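Local coordinates for uncharacterized protein (Nostoc punctiforme, PDB 2QDR) that is of unknown function but has the double-stranded beta-helix fold of the cupin clan and is a putative dioxygenase, at residues A[183-195]-A[203-215]. Residues are numbered along the deposited sequence; the frame is centred on the assembly and turned at random.
Sequences FIPALDSKLLPWG and VQANKKWLRKDIN
Lys208 NZ donates to Ser189 O at 2.6 Å, tilted from the carbonyl plane, while Leu192 N reaches the same oxygen from the opposite face. The same ammonium makes a weak bond to Leu192 O and a hydrogen bond to His227 ND1 of a neighbouring subunit. Beyond CG the lysine runs fully extended across the Trp194 ring, its CE 3.8 Å from the centroid of the five-membered ring in a CH-pi contact and NZ above the same face as a cation-pi partner. Trp194 CG lies anti to its carbonyl carbon (chi1 -70°), which brings the CE3 edge of the indole up to the Lys207 backbone, CE3 3.6 Å from Lys207 C; its NE1 donates a hydrogen bond to Pro226 O of that neighbouring subunit. A leucine at Trp194 would probably deprive the Lys208 chain of its aromatic platform and leave Pro226 O without its indole donor.

Gly195 and Lys207 form an antiparallel hydrogen-bonded pair. Gly195 O takes Lys207 N at 3.0 Å and, from the other face of its plane, Asn206 ND2 at 3.1 Å, the amide donor standing above the carbonyl plane.

Farther along, Leu210 CD2 packs against Leu187 CD2 at 3.8 Å and against Ser189 CB, with Leu192 CD2 beside it. Ile184 CD1 ends the apolar row against Arg211 CG (3.8 Å) and Leu210 O.

Strand 184-188 pairs with 133-137, whereas 205-212 lies between 195-196 and 218-224, with a classic beta bulge at Leu210 and Arg211 opposite Val219. The contact thus joins these two sheets of the double-stranded beta-helix (cupin) fold, and Arg211 reaches across to a salt bridge with Glu114 on strand 113-117.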
ATOM      1  N   PHE A 183      21.331 -26.595  -3.420  1.00 58.08           N
ATOM      2  CA  PHE A 183      22.698 -26.169  -3.066  1.00 57.07           C
ATOM      3  C   PHE A 183      22.889 -24.648  -2.933  1.00 58.14           C
ATOM      4  O   PHE A 183      22.735 -23.902  -3.897  1.00 57.96           O
ATOM      5  CB  PHE A 183      23.700 -26.788  -4.073  1.00 56.18           C
ATOM      6  CG  PHE A 183      25.161 -26.452  -3.815  1.00 53.51           C
ATOM      7  CD1 PHE A 183      25.738 -26.668  -2.570  1.00 56.06           C
ATOM      8  CD2 PHE A 183      25.988 -26.053  -4.856  1.00 52.34           C
ATOM      9  CE1 PHE A 183      27.094 -26.396  -2.341  1.00 57.37           C
ATOM     10  CE2 PHE A 183      27.352 -25.793  -4.642  1.00 56.30           C
ATOM     11  CZ  PHE A 183      27.902 -25.966  -3.384  1.00 57.27           C
ATOM     12  N   ILE A 184      23.199 -24.217  -1.709  1.00 59.64           N
ATOM     13  CA  ILE A 184      23.454 -22.826  -1.359  1.00 59.45           C
ATOM     14  C   ILE A 184      24.943 -22.846  -1.039  1.00 60.08           C
ATOM     15  O   ILE A 184      25.310 -23.134   0.097  1.00 60.60           O
ATOM     16  CB  ILE A 184      22.584 -22.348  -0.172  1.00 60.27           C
ATOM     17  CG1 ILE A 184      21.092 -22.520  -0.504  1.00 59.57           C
ATOM     18  CG2 ILE A 184      22.910 -20.866   0.203  1.00 56.68           C
ATOM     19  CD1 ILE A 184      20.139 -22.176   0.624  1.00 59.65           C
ATOM     20  N   PRO A 185      25.814 -22.605  -2.046  1.00 60.95           N
ATOM     21  CA  PRO A 185      27.272 -22.658  -1.782  1.00 61.44           C
ATOM     22  C   PRO A 185      27.805 -21.682  -0.731  1.00 61.02           C
ATOM     23  O   PRO A 185      28.623 -22.087   0.092  1.00 61.36           O
ATOM     24  CB  PRO A 185      27.904 -22.345  -3.157  1.00 62.35           C
ATOM     25  CG  PRO A 185      26.826 -21.774  -3.980  1.00 62.06           C
ATOM     26  CD  PRO A 185      25.535 -22.323  -3.469  1.00 60.54           C
ATOM     27  N   ALA A 186      27.346 -20.435  -0.753  1.00 59.91           N
ATOM     28  CA  ALA A 186      27.815 -19.437   0.202  1.00 59.72           C
ATOM     29  C   ALA A 186      26.869 -18.255   0.261  1.00 59.78           C
ATOM     30  O   ALA A 186      26.650 -17.607  -0.756  1.00 59.16           O
ATOM     31  CB  ALA A 186      29.217 -18.963  -0.173  1.00 59.47           C
ATOM     32  N   LEU A 187      26.328 -17.983   1.449  1.00 59.62           N
ATOM     33  CA  LEU A 187      25.397 -16.886   1.670  1.00 60.17           C
ATOM     34  C   LEU A 187      25.892 -16.055   2.852  1.00 59.78           C
ATOM     35  O   LEU A 187      25.829 -16.501   3.988  1.00 59.31           O
ATOM     36  CB  LEU A 187      23.996 -17.453   1.901  1.00 59.66           C
ATOM     37  CG  LEU A 187      22.759 -16.553   1.937  1.00 60.11           C
ATOM     38  CD1 LEU A 187      21.501 -17.421   2.025  1.00 59.96           C
ATOM     39  CD2 LEU A 187      22.771 -15.546   3.077  1.00 62.73           C
ATOM     40  N   ASP A 188      26.406 -14.861   2.561  1.00 59.76           N
ATOM     41  CA  ASP A 188      26.903 -13.934   3.564  1.00 60.43           C
ATOM     42  C   ASP A 188      25.671 -13.170   4.099  1.00 61.22           C
ATOM     43  O   ASP A 188      25.246 -12.154   3.523  1.00 62.13           O
ATOM     44  CB  ASP A 188      27.969 -13.013   2.949  1.00 60.81           C
ATOM     45  CG  ASP A 188      28.619 -12.056   3.960  1.00 63.76           C
ATOM     46  OD1 ASP A 188      28.180 -11.966   5.123  1.00 65.18           O
ATOM     47  OD2 ASP A 188      29.595 -11.378   3.569  1.00 63.92           O
ATOM     48  N   SER A 189      25.133 -13.648   5.223  1.00 60.03           N
ATOM     49  CA  SER A 189      23.943 -13.062   5.841  1.00 59.93           C
ATOM     50  C   SER A 189      24.104 -11.586   6.166  1.00 60.04           C
ATOM     51  O   SER A 189      23.106 -10.864   6.160  1.00 58.79           O
ATOM     52  CB  SER A 189      23.531 -13.833   7.107  1.00 59.38           C
ATOM     53  OG  SER A 189      24.483 -13.710   8.138  1.00 58.21           O
ATOM     54  N   LYS A 190      25.342 -11.147   6.413  1.00 60.18           N
ATOM     55  CA  LYS A 190      25.626  -9.738   6.719  1.00 59.40           C
ATOM     56  C   LYS A 190      25.212  -8.813   5.555  1.00 59.48           C
ATOM     57  O   LYS A 190      24.709  -7.724   5.788  1.00 58.22           O
ATOM     58  CB  LYS A 190      27.111  -9.526   7.091  1.00 58.39           C
ATOM     59  CG  LYS A 190      27.610 -10.384   8.272  1.00 57.21           C
ATOM     60  CD  LYS A 190      29.028 -10.066   8.752  1.00 57.55           C
ATOM     61  CE  LYS A 190      30.079 -10.195   7.659  1.00 58.58           C
ATOM     62  NZ  LYS A 190      30.067 -11.515   6.962  1.00 58.37           N
ATOM     63  N   LEU A 191      25.408  -9.277   4.316  1.00 61.36           N
ATOM     64  CA  LEU A 191      25.056  -8.513   3.105  1.00 61.74           C
ATOM     65  C   LEU A 191      23.561  -8.545   2.759  1.00 61.87           C
ATOM     66  O   LEU A 191      23.078  -7.727   1.985  1.00 62.04           O
ATOM     67  CB  LEU A 191      25.823  -9.048   1.897  1.00 60.50           C
ATOM     68  CG  LEU A 191      27.343  -9.092   1.998  1.00 61.72           C
ATOM     69  CD1 LEU A 191      27.961  -9.627   0.689  1.00 63.89           C
ATOM     70  CD2 LEU A 191      27.904  -7.733   2.335  1.00 57.71           C
ATOM     71  N   LEU A 192      22.843  -9.489   3.346  1.00 62.64           N
ATOM     72  CA  LEU A 192      21.435  -9.675   3.111  1.00 62.98           C
ATOM     73  C   LEU A 192      20.714  -8.583   3.905  1.00 62.11           C
ATOM     74  O   LEU A 192      21.248  -8.145   4.917  1.00 63.29           O
ATOM     75  CB  LEU A 192      21.091 -11.092   3.573  1.00 63.33           C
ATOM     76  CG  LEU A 192      19.853 -11.857   3.147  1.00 66.18           C
ATOM     77  CD1 LEU A 192      19.848 -12.105   1.636  1.00 62.22           C
ATOM     78  CD2 LEU A 192      19.787 -13.183   3.925  1.00 64.52           C
ATOM     79  N   PRO A 193      19.563  -8.063   3.421  1.00 61.16           N
ATOM     80  CA  PRO A 193      18.838  -7.015   4.176  1.00 60.10           C
ATOM     81  C   PRO A 193      17.766  -7.571   5.111  1.00 59.53           C
ATOM     82  O   PRO A 193      17.265  -8.665   4.872  1.00 60.34           O
ATOM     83  CB  PRO A 193      18.157  -6.224   3.065  1.00 59.35           C
ATOM     84  CG  PRO A 193      17.838  -7.267   2.038  1.00 60.16           C
ATOM     85  CD  PRO A 193      18.881  -8.357   2.146  1.00 60.04           C
ATOM     86  N   TRP A 194      17.423  -6.832   6.167  1.00 59.52           N
ATOM     87  CA  TRP A 194      16.373  -7.262   7.100  1.00 58.58           C
ATOM     88  C   TRP A 194      14.996  -7.074   6.488  1.00 58.51           C
ATOM     89  O   TRP A 194      14.744  -6.079   5.810  1.00 56.68           O
ATOM     90  CB  TRP A 194      16.412  -6.513   8.435  1.00 57.58           C
ATOM     91  CG  TRP A 194      17.569  -6.867   9.287  1.00 55.96           C
ATOM     92  CD1 TRP A 194      18.665  -6.113   9.526  1.00 51.77           C
ATOM     93  CD2 TRP A 194      17.754  -8.095  10.004  1.00 57.71           C
ATOM     94  NE1 TRP A 194      19.513  -6.778  10.366  1.00 54.84           N
ATOM     95  CE2 TRP A 194      18.986  -8.000  10.675  1.00 54.73           C
ATOM     96  CE3 TRP A 194      16.995  -9.265  10.145  1.00 56.24           C
ATOM     97  CZ2 TRP A 194      19.495  -9.038  11.459  1.00 54.49           C
ATOM     98  CZ3 TRP A 194      17.507 -10.309  10.917  1.00 55.41           C
ATOM     99  CH2 TRP A 194      18.736 -10.185  11.568  1.00 54.96           C
ATOM    100  N   GLY A 195      14.116  -8.035   6.754  1.00 59.89           N
ATOM    101  CA  GLY A 195      12.742  -8.020   6.262  1.00 61.70           C
ATOM    102  C   GLY A 195      11.779  -8.280   7.400  1.00 63.92           C
ATOM    103  O   GLY A 195      12.200  -8.562   8.536  1.00 63.83           O
ATOM    104  N   VAL A 203       6.214  -9.326  15.888  1.00 67.90           N
ATOM    105  CA  VAL A 203       6.032  -8.167  14.982  1.00 68.35           C
ATOM    106  C   VAL A 203       7.173  -7.133  15.161  1.00 68.04           C
ATOM    107  O   VAL A 203       7.638  -6.553  14.177  1.00 68.18           O
ATOM    108  CB  VAL A 203       4.593  -7.488  15.144  1.00 69.08           C
ATOM    109  CG1 VAL A 203       4.507  -6.055  14.555  1.00 70.70           C
ATOM    110  CG2 VAL A 203       3.509  -8.366  14.548  1.00 69.19           C
ATOM    111  N   GLN A 204       7.626  -6.933  16.407  1.00 67.47           N
ATOM    112  CA  GLN A 204       8.715  -6.003  16.750  1.00 66.09           C
ATOM    113  C   GLN A 204      10.043  -6.740  16.702  1.00 64.96           C
ATOM    114  O   GLN A 204      10.771  -6.859  17.696  1.00 64.91           O
ATOM    115  CB  GLN A 204       8.485  -5.372  18.130  1.00 66.65           C
ATOM    116  CG  GLN A 204       7.203  -4.543  18.320  1.00 67.29           C
ATOM    117  CD  GLN A 204       7.100  -3.308  17.415  1.00 69.33           C
ATOM    118  OE1 GLN A 204       7.070  -2.181  17.909  1.00 70.88           O
ATOM    119  NE2 GLN A 204       7.072  -3.513  16.097  1.00 65.68           N
ATOM    120  N   ALA A 205      10.350  -7.220  15.507  1.00 63.15           N
ATOM    121  CA  ALA A 205      11.550  -7.965  15.231  1.00 61.73           C
ATOM    122  C   ALA A 205      11.637  -8.061  13.735  1.00 61.14           C
ATOM    123  O   ALA A 205      10.676  -7.748  13.036  1.00 60.34           O
ATOM    124  CB  ALA A 205      11.485  -9.336  15.842  1.00 60.94           C
ATOM    125  N   ASN A 206      12.804  -8.454  13.253  1.00 61.11           N
ATOM    126  CA  ASN A 206      13.050  -8.624  11.839  1.00 61.57           C
ATOM    127  C   ASN A 206      13.660  -9.983  11.611  1.00 62.12           C
ATOM    128  O   ASN A 206      14.263 -10.563  12.518  1.00 62.36           O
ATOM    129  CB  ASN A 206      13.935  -7.501  11.314  1.00 61.55           C
ATOM    130  CG  ASN A 206      13.194  -6.182  11.194  1.00 64.06           C
ATOM    131  OD1 ASN A 206      13.667  -5.156  11.660  1.00 72.88           O
ATOM    132  ND2 ASN A 206      12.010  -6.212  10.595  1.00 63.85           N
ATOM    133  N   LYS A 207      13.550 -10.447  10.370  1.00 62.56           N
ATOM    134  CA  LYS A 207      13.988 -11.765   9.979  1.00 63.10           C
ATOM    135  C   LYS A 207      14.857 -11.753   8.717  1.00 62.10           C
ATOM    136  O   LYS A 207      14.702 -10.882   7.861  1.00 61.07           O
ATOM    137  CB  LYS A 207      12.685 -12.530   9.728  1.00 63.84           C
ATOM    138  CG  LYS A 207      12.654 -14.038   9.804  1.00 66.16           C
ATOM    139  CD  LYS A 207      11.228 -14.479   9.396  1.00 67.17           C
ATOM    140  CE  LYS A 207      10.905 -15.961   9.610  1.00 68.97           C
ATOM    141  NZ  LYS A 207      10.595 -16.299  11.023  1.00 65.22           N
ATOM    142  N   LYS A 208      15.802 -12.689   8.638  1.00 62.33           N
ATOM    143  CA  LYS A 208      16.664 -12.876   7.463  1.00 61.97           C
ATOM    144  C   LYS A 208      16.621 -14.330   7.063  1.00 62.67           C
ATOM    145  O   LYS A 208      17.308 -15.152   7.674  1.00 64.32           O
ATOM    146  CB  LYS A 208      18.127 -12.505   7.680  1.00 61.20           C
ATOM    147  CG  LYS A 208      18.477 -11.069   7.514  1.00 61.82           C
ATOM    148  CD  LYS A 208      19.969 -10.885   7.746  1.00 60.09           C
ATOM    149  CE  LYS A 208      20.345  -9.442   7.625  1.00 59.38           C
ATOM    150  NZ  LYS A 208      21.803  -9.197   7.733  1.00 59.66           N
ATOM    151  N   TRP A 209      15.826 -14.653   6.048  1.00 61.66           N
ATOM    152  CA  TRP A 209      15.757 -16.033   5.575  1.00 61.31           C
ATOM    153  C   TRP A 209      17.036 -16.491   4.902  1.00 60.77           C
ATOM    154  O   TRP A 209      17.538 -15.821   4.013  1.00 61.06           O
ATOM    155  CB  TRP A 209      14.617 -16.225   4.576  1.00 61.35           C
ATOM    156  CG  TRP A 209      13.307 -16.289   5.203  1.00 60.58           C
ATOM    157  CD1 TRP A 209      12.490 -15.253   5.526  1.00 60.27           C
ATOM    158  CD2 TRP A 209      12.636 -17.476   5.595  1.00 63.78           C
ATOM    159  NE1 TRP A 209      11.340 -15.724   6.099  1.00 62.55           N
ATOM    160  CE2 TRP A 209      11.402 -17.094   6.147  1.00 64.20           C
ATOM    161  CE3 TRP A 209      12.959 -18.834   5.529  1.00 61.92           C
ATOM    162  CZ2 TRP A 209      10.491 -18.021   6.644  1.00 59.43           C
ATOM    163  CZ3 TRP A 209      12.054 -19.748   6.002  1.00 62.21           C
ATOM    164  CH2 TRP A 209      10.831 -19.339   6.555  1.00 62.41           C
ATOM    165  N   LEU A 210      17.559 -17.627   5.352  1.00 60.91           N
ATOM    166  CA  LEU A 210      18.754 -18.231   4.779  1.00 59.70           C
ATOM    167  C   LEU A 210      18.386 -19.421   3.881  1.00 59.92           C
ATOM    168  O   LEU A 210      19.072 -19.682   2.879  1.00 60.41           O
ATOM    169  CB  LEU A 210      19.689 -18.678   5.883  1.00 59.34           C
ATOM    170  CG  LEU A 210      20.145 -17.618   6.886  1.00 59.05           C
ATOM    171  CD1 LEU A 210      21.048 -18.280   7.941  1.00 61.82           C
ATOM    172  CD2 LEU A 210      20.843 -16.439   6.213  1.00 60.22           C
ATOM    173  N   ARG A 211      17.329 -20.155   4.242  1.00 59.70           N
ATOM    174  CA  ARG A 211      16.869 -21.301   3.454  1.00 59.97           C
ATOM    175  C   ARG A 211      15.426 -21.648   3.825  1.00 60.31           C
ATOM    176  O   ARG A 211      15.054 -21.562   4.988  1.00 60.25           O
ATOM    177  CB  ARG A 211      17.772 -22.514   3.673  1.00 58.04           C
ATOM    178  CG  ARG A 211      17.417 -23.756   2.808  1.00 60.33           C
ATOM    179  CD  ARG A 211      18.355 -24.923   3.104  1.00 60.99           C
ATOM    180  NE  ARG A 211      18.182 -25.357   4.491  1.00 58.78           N
ATOM    181  CZ  ARG A 211      17.341 -26.293   4.920  1.00 61.16           C
ATOM    182  NH1 ARG A 211      16.563 -26.990   4.092  1.00 66.11           N
ATOM    183  NH2 ARG A 211      17.290 -26.555   6.220  1.00 63.13           N
ATOM    184  N   LYS A 212      14.646 -22.080   2.834  1.00 62.11           N
ATOM    185  CA  LYS A 212      13.245 -22.446   3.021  1.00 63.97           C
ATOM    186  C   LYS A 212      12.967 -23.837   2.419  1.00 63.44           C
ATOM    187  O   LYS A 212      13.315 -24.080   1.271  1.00 64.20           O
ATOM    188  CB  LYS A 212      12.364 -21.352   2.397  1.00 63.86           C
ATOM    189  CG  LYS A 212      10.871 -21.436   2.731  1.00 65.83           C
ATOM    190  CD  LYS A 212      10.035 -20.255   2.180  1.00 65.50           C
ATOM    191  CE  LYS A 212      10.394 -18.885   2.796  1.00 70.57           C
ATOM    192  NZ  LYS A 212       9.564 -17.761   2.249  1.00 68.44           N
ATOM    193  N   ASP A 213      12.370 -24.746   3.203  1.00 64.37           N
ATOM    194  CA  ASP A 213      12.020 -26.118   2.765  1.00 64.92           C
ATOM    195  C   ASP A 213      10.952 -26.092   1.721  1.00 64.35           C
ATOM    196  O   ASP A 213      10.304 -25.065   1.512  1.00 64.52           O
ATOM    197  CB  ASP A 213      11.384 -26.960   3.889  1.00 65.01           C
ATOM    198  CG  ASP A 213      12.309 -27.260   5.028  1.00 72.36           C
ATOM    199  OD1 ASP A 213      13.526 -27.418   4.809  1.00 78.80           O
ATOM    200  OD2 ASP A 213      11.787 -27.418   6.153  1.00 82.29           O
ATOM    201  N   ILE A 214      10.734 -27.241   1.093  1.00 64.58           N
ATOM    202  CA  ILE A 214       9.656 -27.386   0.131  1.00 65.09           C
ATOM    203  C   ILE A 214       8.320 -27.355   0.947  1.00 65.53           C
ATOM    204  O   ILE A 214       7.273 -26.978   0.409  1.00 66.02           O
ATOM    205  CB  ILE A 214       9.831 -28.650  -0.749  1.00 64.69           C
ATOM    206  CG1 ILE A 214       8.982 -28.536  -2.036  1.00 66.55           C
ATOM    207  CG2 ILE A 214       9.546 -29.934   0.074  1.00 64.58           C
ATOM    208  CD1 ILE A 214       9.370 -29.527  -3.153  1.00 65.80           C
ATOM    209  N   ASN A 215       8.381 -27.748   2.231  1.00 65.73           N
ATOM    210  CA  ASN A 215       7.254 -27.708   3.178  1.00 65.91           C
ATOM    211  C   ASN A 215       7.056 -26.361   3.906  1.00 65.92           C
ATOM    212  O   ASN A 215       6.126 -26.236   4.713  1.00 66.54           O
ATOM    213  CB  ASN A 215       7.426 -28.793   4.254  1.00 66.36           C
ATOM    214  CG  ASN A 215       7.350 -30.210   3.699  1.00 70.90           C
ATOM    215  OD1 ASN A 215       6.738 -30.465   2.655  1.00 75.25           O
ATOM    216  ND2 ASN A 215       7.930 -31.156   4.442  1.00 78.82           N
TER